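Side-chain contact in deoxycytidylate deaminase (Cyanophage S-TIM5, PDB 4P9E), which probably deaminates dCMP to dUMP with the help of a bound zinc ion: residues V68-A71 with E72-A75. Numbering follows the deposited sequence.
Sequences VLHA and EQNA. With ZN (zinc ion), chain B.
His70 and Gln73 meet at the start of helix 71-80, their side chains running alongside each other in the same direction, with the imidazole and amide planes only 4° apart. Gln73, stretched out past CG, reaches back and takes the backbone N-H of His70, the N-cap residue, on its OE1 (N to OE1 3.0 Å). That bond is fairly straight at the hydrogen, yet the donor approaches from above the amide plane. The helix then starts regularly: His70 O accepts the N-H of Asn74 and Ala71 O that of Ala75. This side is closely filled, with Leu69 packed on Pro49 and on Gln107 of the second subunit, and Gln73 against Met104. Leu69 puts CB near Gln73 OE1 and lies nearly perpendicular to Asn74, its CD1 3.8 Å from Asn74 OD1. The amide of Asn74 is held mainly by its ND2 bond to Trp45 O, with a weak hydrogen bond from NE2 of Gln107 of the second subunit to OD1.

The zinc side is looser, bridged by water. With chi1 at -63°, the His70 ring swings beside its own backbone N and presents ND1 to the zinc ion at 2.0 Å; Cys98 and Cys101 supply the protein's other ligands. Glu72 bends at chi2 (88°), curling its carboxylate back so that OE1 comes within 3.4 Å of His70 CB. Its OE2 accepts a hydrogen bond from the water, 2.6 Å from OE2 to the water oxygen, and that same water lies 2.5 Å from the zinc ion. A metal-bound water gripped by a glutamate, probably the proton donor, two residues after the zinc histidine is the hallmark of the His-Ala-Glu active-site motif of cytidine and deoxycytidylate deaminases.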
loop_
_atom_site.group_PDB
_atom_site.type_symbol
_atom_site.label_atom_id
_atom_site.label_comp_id
_atom_site.label_asym_id
_atom_site.label_seq_id
_atom_site.Cartn_x
_atom_site.Cartn_y
_atom_site.Cartn_z
ATOM N N VAL A 68 -22.647 19.924 1.526
ATOM C CA VAL A 68 -21.263 20.335 1.657
ATOM C C VAL A 68 -20.551 19.493 2.716
ATOM O O VAL A 68 -21.089 19.218 3.788
ATOM C CB VAL A 68 -21.110 21.863 1.904
ATOM C CG1 VAL A 68 -22.407 22.570 1.609
ATOM C CG2 VAL A 68 -20.637 22.157 3.314
ATOM N N LEU A 69 -19.348 19.052 2.376
ATOM C CA LEU A 69 -18.518 18.267 3.276
ATOM C C LEU A 69 -17.688 19.180 4.163
ATOM O O LEU A 69 -17.232 20.232 3.726
ATOM C CB LEU A 69 -17.570 17.383 2.463
ATOM C CG LEU A 69 -18.272 16.576 1.384
ATOM C CD1 LEU A 69 -17.640 16.843 0.022
ATOM C CD2 LEU A 69 -18.225 15.121 1.736
ATOM N N HIS A 70 -17.490 18.771 5.409
ATOM C CA HIS A 70 -16.589 19.475 6.294
ATOM C C HIS A 70 -15.169 19.150 5.871
ATOM O O HIS A 70 -14.930 18.149 5.203
ATOM C CB HIS A 70 -16.832 19.051 7.731
ATOM C CG HIS A 70 -18.196 19.402 8.232
ATOM N ND1 HIS A 70 -18.664 18.989 9.459
ATOM C CD2 HIS A 70 -19.186 20.133 7.677
ATOM C CE1 HIS A 70 -19.896 19.441 9.630
ATOM N NE2 HIS A 70 -20.232 20.139 8.567
ATOM N N ALA A 71 -14.236 20.010 6.254
ATOM C CA ALA A 71 -12.828 19.832 5.936
ATOM C C ALA A 71 -12.326 18.460 6.389
ATOM O O ALA A 71 -11.524 17.821 5.708
ATOM C CB ALA A 71 -12.013 20.933 6.597
ATOM N N GLU A 72 -12.808 18.016 7.546
ATOM C CA GLU A 72 -12.370 16.760 8.129
ATOM C C GLU A 72 -12.913 15.593 7.314
ATOM O O GLU A 72 -12.207 14.623 7.072
ATOM C CB GLU A 72 -12.811 16.648 9.603
ATOM C CG GLU A 72 -12.383 17.798 10.530
ATOM C CD GLU A 72 -13.381 18.961 10.557
ATOM O OE1 GLU A 72 -13.939 19.325 9.491
ATOM O OE2 GLU A 72 -13.596 19.522 11.656
ATOM N N GLN A 73 -14.170 15.682 6.891
ATOM C CA GLN A 73 -14.730 14.731 5.936
ATOM C C GLN A 73 -13.928 14.600 4.619
ATOM O O GLN A 73 -13.697 13.492 4.134
ATOM C CB GLN A 73 -16.189 15.065 5.663
ATOM C CG GLN A 73 -17.079 14.644 6.803
ATOM C CD GLN A 73 -18.436 15.332 6.810
ATOM O OE1 GLN A 73 -18.784 16.075 5.895
ATOM N NE2 GLN A 73 -19.206 15.094 7.872
ATOM N N ASN A 74 -13.492 15.725 4.065
ATOM C CA ASN A 74 -12.634 15.701 2.884
ATOM C C ASN A 74 -11.275 15.020 3.091
ATOM O O ASN A 74 -10.860 14.172 2.289
ATOM C CB ASN A 74 -12.448 17.104 2.326
ATOM C CG ASN A 74 -13.489 17.448 1.298
ATOM O OD1 ASN A 74 -13.891 16.595 0.504
ATOM N ND2 ASN A 74 -13.941 18.694 1.302
ATOM N N ALA A 75 -10.589 15.389 4.160
ATOM C CA ALA A 75 -9.334 14.750 4.499
ATOM C C ALA A 75 -9.512 13.232 4.659
ATOM O O ALA A 75 -8.793 12.438 4.049
ATOM C CB ALA A 75 -8.744 15.378 5.768
HETATM ZN ZN ZN B . -17.795 18.376 11.114
HETATM O O HOH W 1 -16.129 20.077 11.687
#